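Local atomic coordinates of nisin leader peptide-processing serine protease NisP (Lactococcus lactis subsp. lactis, PDB entry 4MZD), a protein that probably cleaves the leader peptide from the nisin precursor as a subtilisin-like serine protease of the lantibiotic biosynthesis pathway. Residues 156-159 / 160-164; 393-397 / 398-402. All coordinates share one frame; numbering follows the deposited sequence. Where two conformers were deposited one is given.

Interaction 1: residues 156-159 / 160-164; sequences TANG and NILGV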
loop_
_atom_site.group_PDB
_atom_site.type_symbol
_atom_site.label_atom_id
_atom_site.label_comp_id
_atom_site.label_asym_id
_atom_site.label_seq_id
_atom_site.Cartn_x
_atom_site.Cartn_y
_atom_site.Cartn_z
ATOM N N THR A 156 0.547 5.761 -10.968
ATOM C CA THR A 156 0.285 5.978 -12.383
ATOM C C THR A 156 0.049 7.425 -12.812
ATOM O O THR A 156 -0.171 7.670 -13.995
ATOM C CB THR A 156 -0.918 5.112 -12.826
ATOM O OG1 THR A 156 -0.952 5.039 -14.247
ATOM C CG2 THR A 156 -2.249 5.672 -12.308
ATOM N N ALA A 157 0.075 8.390 -11.895
ATOM C CA ALA A 157 -0.209 9.765 -12.311
ATOM C C ALA A 157 0.645 10.144 -13.508
ATOM O O ALA A 157 1.846 9.859 -13.564
ATOM C CB ALA A 157 -0.001 10.745 -11.180
ATOM N N ASN A 158 0.025 10.817 -14.469
ATOM C CA ASN A 158 0.716 11.185 -15.687
ATOM C C ASN A 158 0.281 12.559 -16.150
ATOM O O ASN A 158 -0.381 12.707 -17.171
ATOM C CB ASN A 158 0.448 10.138 -16.763
ATOM C CG ASN A 158 1.357 10.290 -17.959
ATOM O OD1 ASN A 158 2.355 11.008 -17.904
ATOM N ND2 ASN A 158 1.033 9.594 -19.043
ATOM N N GLY A 159 0.652 13.578 -15.396
ATOM C CA GLY A 159 0.217 14.916 -15.734
ATOM C C GLY A 159 0.934 15.944 -14.894
ATOM O O GLY A 159 2.147 16.119 -15.002
ATOM N N ASN A 160 0.186 16.626 -14.038
ATOM C CA ASN A 160 0.774 17.682 -13.227
ATOM C C ASN A 160 1.722 17.135 -12.162
ATOM O O ASN A 160 2.657 17.827 -11.738
ATOM C CB ASN A 160 -0.330 18.549 -12.633
ATOM C CG ASN A 160 -1.302 19.039 -13.691
ATOM O OD1 ASN A 160 -0.894 19.474 -14.767
ATOM N ND2 ASN A 160 -2.591 18.961 -13.398
ATOM N N ILE A 161 1.464 15.900 -11.727
ATOM C CA ILE A 161 2.456 15.108 -11.008
ATOM C C ILE A 161 2.660 13.807 -11.766
ATOM O O ILE A 161 1.868 13.454 -12.653
ATOM C CB ILE A 161 2.065 14.804 -9.537
ATOM C CG1 ILE A 161 0.876 13.849 -9.456
ATOM C CG2 ILE A 161 1.810 16.082 -8.766
ATOM C CD1 ILE A 161 0.686 13.264 -8.086
ATOM N N LEU A 162 3.731 13.106 -11.410
ATOM C CA LEU A 162 4.067 11.821 -12.013
ATOM C C LEU A 162 4.115 10.731 -10.953
ATOM O O LEU A 162 4.683 10.917 -9.866
ATOM C CB LEU A 162 5.435 11.887 -12.691
ATOM C CG LEU A 162 5.488 12.817 -13.899
ATOM C CD1 LEU A 162 6.918 12.980 -14.382
ATOM C CD2 LEU A 162 4.589 12.328 -15.023
ATOM N N GLY A 163 3.528 9.587 -11.272
ATOM C CA GLY A 163 3.695 8.391 -10.471
ATOM C C GLY A 163 4.993 7.685 -10.818
ATOM O O GLY A 163 5.782 8.185 -11.630
ATOM N N VAL A 164 5.231 6.519 -10.227
ATOM C CA VAL A 164 6.443 5.779 -10.555
ATOM C C VAL A 164 6.398 5.208 -11.968
ATOM O O VAL A 164 7.444 4.977 -12.577
ATOM C CB VAL A 164 6.734 4.626 -9.564
ATOM C CG1 VAL A 164 7.155 5.171 -8.208
ATOM C CG2 VAL A 164 5.562 3.648 -9.476
#
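The amide of Asn158 meets Leu162 at its oxygen end: methyl CD2 lies 3.9 Å from OD1, and the two side chains cross obliquely. Two further flat groups, peptide carbonyls, are each approached by an N-H tilted about 25° from their plane. Ala157 O takes Gly163 N at 2.9 Å, and Gly159 N gives its hydrogen to Ile161 O at 3.0 Å. Asn158 and Leu162, between these bonds, thus form a non-hydrogen-bonded antiparallel pair, and the chain doubles back on itself in a tight hairpin-like turn with Asn160 at its bend. The CA-H of Leu162 also makes a weak contact with Ala157 O (CA to O 3.3 Å).

Small residues suit this fold-back. Gly159 adopts a backbone conformation that side-chain-bearing residues rarely reach, while Gly163 brings its bare CA within 4.1 Å of Thr156 N. The short methyl of Ala157 points to the other arm, and its CB touches Ile161 CG1 at 3.7 Å. That branch reaches it because CG1 sits between the backbone N and the carbonyl carbon (chi1 68°); the isoleucine also packs on Phe338 and Thr340. At the bend, Asn160 ND2 bonds Tyr346 OH.

Asp109 accepts from Asn160 N through OD1 and, weakly, from Ile161 N through OD2. Two main-chain bonds therefore close the fold-back, while the Asp109 carboxylate and other side chains, such as His66 on Gly159 O, satisfy peptide groups at the bend; the neighbouring peptide N-H groups would in turn be expected to stabilise the negative charge of Asp109.

Interaction 2: residues 393-397 / 398-402; sequences RVLNI and VDLLN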
loop_
_atom_site.group_PDB
_atom_site.type_symbol
_atom_site.label_atom_id
_atom_site.label_comp_id
_atom_site.label_asym_id
_atom_site.label_seq_id
_atom_site.Cartn_x
_atom_site.Cartn_y
_atom_site.Cartn_z
ATOM N N ARG A 393 16.892 -2.235 2.786
ATOM C CA ARG A 393 16.686 -2.249 1.352
ATOM C C ARG A 393 15.689 -1.168 0.979
ATOM O O ARG A 393 14.607 -1.073 1.556
ATOM C CB ARG A 393 16.171 -3.609 0.878
ATOM C CG ARG A 393 17.230 -4.685 0.781
ATOM C CD ARG A 393 16.624 -5.923 0.164
ATOM N NE ARG A 393 15.457 -6.365 0.919
ATOM C CZ ARG A 393 15.382 -7.528 1.556
ATOM N NH1 ARG A 393 16.404 -8.375 1.517
ATOM N NH2 ARG A 393 14.282 -7.848 2.223
ATOM N N VAL A 394 16.066 -0.346 0.013
ATOM C CA VAL A 394 15.174 0.697 -0.463
ATOM C C VAL A 394 14.941 0.557 -1.960
ATOM O O VAL A 394 15.783 0.043 -2.692
ATOM C CB VAL A 394 15.704 2.107 -0.145
ATOM C CG1 VAL A 394 15.823 2.309 1.364
ATOM C CG2 VAL A 394 17.036 2.348 -0.839
ATOM N N LEU A 395 13.770 0.996 -2.401
ATOM C CA LEU A 395 13.409 0.972 -3.811
ATOM C C LEU A 395 14.277 1.937 -4.610
ATOM O O LEU A 395 14.418 3.108 -4.249
ATOM C CB LEU A 395 11.945 1.372 -3.979
ATOM C CG LEU A 395 11.447 1.407 -5.426
ATOM C CD1 LEU A 395 11.400 0.003 -6.023
ATOM C CD2 LEU A 395 10.079 2.061 -5.487
ATOM N N ASN A 396 14.847 1.434 -5.698
ATOM C CA ASN A 396 15.560 2.265 -6.654
ATOM C C ASN A 396 15.183 1.753 -8.028
ATOM O O ASN A 396 15.592 0.663 -8.432
ATOM C CB ASN A 396 17.069 2.204 -6.438
ATOM C CG ASN A 396 17.816 3.149 -7.353
ATOM O OD1 ASN A 396 17.823 2.972 -8.568
ATOM N ND2 ASN A 396 18.440 4.167 -6.774
ATOM N N ILE A 397 14.374 2.531 -8.737
ATOM C CA ILE A 397 13.769 2.038 -9.964
ATOM C C ILE A 397 14.786 1.899 -11.092
ATOM O O ILE A 397 14.683 0.987 -11.907
ATOM C CB ILE A 397 12.557 2.895 -10.380
ATOM C CG1 ILE A 397 11.544 2.921 -9.232
ATOM C CG2 ILE A 397 11.929 2.349 -11.652
ATOM C CD1 ILE A 397 10.305 3.734 -9.507
ATOM N N VAL A 398 15.775 2.787 -11.131
ATOM C CA VAL A 398 16.841 2.634 -12.110
ATOM C C VAL A 398 17.567 1.297 -11.922
ATOM O O VAL A 398 17.796 0.562 -12.890
ATOM C CB VAL A 398 17.817 3.826 -12.083
ATOM C CG1 VAL A 398 19.024 3.538 -12.963
ATOM C CG2 VAL A 398 17.101 5.094 -12.539
ATOM N N ASP A 399 17.916 0.970 -10.680
ATOM C CA ASP A 399 18.584 -0.302 -10.404
ATOM C C ASP A 399 17.696 -1.476 -10.798
ATOM O O ASP A 399 18.168 -2.470 -11.356
ATOM C CB ASP A 399 18.951 -0.436 -8.927
ATOM C CG ASP A 399 20.107 0.451 -8.520
ATOM O OD1 ASP A 399 20.798 1.007 -9.400
ATOM O OD2 ASP A 399 20.338 0.572 -7.302
ATOM N N LEU A 400 16.408 -1.356 -10.505
ATOM C CA LEU A 400 15.476 -2.430 -10.783
ATOM C C LEU A 400 15.338 -2.658 -12.288
ATOM O O LEU A 400 15.406 -3.794 -12.757
ATOM C CB LEU A 400 14.128 -2.100 -10.159
ATOM C CG LEU A 400 13.111 -3.231 -10.132
ATOM C CD1 LEU A 400 13.674 -4.428 -9.386
ATOM C CD2 LEU A 400 11.836 -2.740 -9.477
ATOM N N LEU A 401 15.154 -1.578 -13.044
ATOM C CA LEU A 401 15.034 -1.668 -14.497
ATOM C C LEU A 401 16.309 -2.217 -15.129
ATOM O O LEU A 401 16.254 -3.030 -16.051
ATOM C CB LEU A 401 14.694 -0.303 -15.102
ATOM C CG LEU A 401 13.265 0.202 -14.876
ATOM C CD1 LEU A 401 13.153 1.673 -15.265
ATOM C CD2 LEU A 401 12.257 -0.642 -15.639
ATOM N N ASN A 402 17.459 -1.768 -14.642
ATOM C CA ASN A 402 18.730 -2.246 -15.175
ATOM C C ASN A 402 18.995 -3.721 -14.866
ATOM O O ASN A 402 19.641 -4.412 -15.649
ATOM C CB ASN A 402 19.884 -1.358 -14.700
ATOM C CG ASN A 402 19.892 -0.005 -15.386
ATOM O OD1 ASN A 402 19.389 0.138 -16.502
ATOM N ND2 ASN A 402 20.471 0.991 -14.731
HETATM O O HOH W 1 16.312 5.162 -9.541
#
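A helix N-cap joins Asn396 to Asp399 at the start of helix 397-402, in the subtilase domain. OD1 of Asn396 accepts from Asp399 N at 2.9 Å, with a nearly straight N-H...O angle of 165° and the donor tilted somewhat from the plane of the amide. With CG anti to the backbone N (chi1 -175°), the amide folds over the first turn, where peptide N-H groups lack carbonyls of a preceding turn. Asparagine suits the position because its short arm ends in a carbonyl oxygen. A water bridges the same oxygen to Val398: it accepts from Val398 N at 2.9 Å and donates weakly to OD1.

The Asp399 carboxylate stacks against the Asn396 amide, their planes 19° apart and the two CG atoms 3.7 Å from each other. An acid in the first turn fits the positive end of the helix dipole, which would tend to stabilise its charge.

Leu395, just before the cap, and Leu400, four residues after it, occupy the positions of a hydrophobic staple, though CD1 of Leu395 and CD2 of Leu400 meet loosely at 4.4 Å. Leu395 also lies on Ala362 and Leu400 on Val366, so both leucines seat the helix start against helix 356-370.

Regular helical bonding starts at the cap itself: Leu400 N donates to Asn396 O at 3.0 Å, and Leu401 N to Ile397 O at 2.8 Å. One turn apart, Ile397 and Leu401 run alongside each other on one flank of the helix, CG2 of the isoleucine 3.9 Å from CD1 of the leucine; Val398 turns to Ser84 and Leu87 of helix 83-87.

In the fold
Interaction 1 comes first along the chain, in the loop between helix 147-156 and strand 169-174; interaction 2 follows much later, at the start of helix 397-402. Their centres are about 18 Å apart, yet their margins touch: Val164 CB packs against Ile397 CD1 at 3.7 Å. The N-terminal helices 73-79 and 83-87 link them further. Val164 lies on Met75 and Val78, Gly163 O bonds Tyr85 OH, and Ile397 pairs through its backbone with Val78. Both belong to the subtilase domain, away from the predicted charge-relay residues, although helix 147-156 begins at His147 and helix 356-370, beneath interaction 2, starts shortly after Ser353. Together they pack sequence-distant parts of the chain around the N-terminal helices.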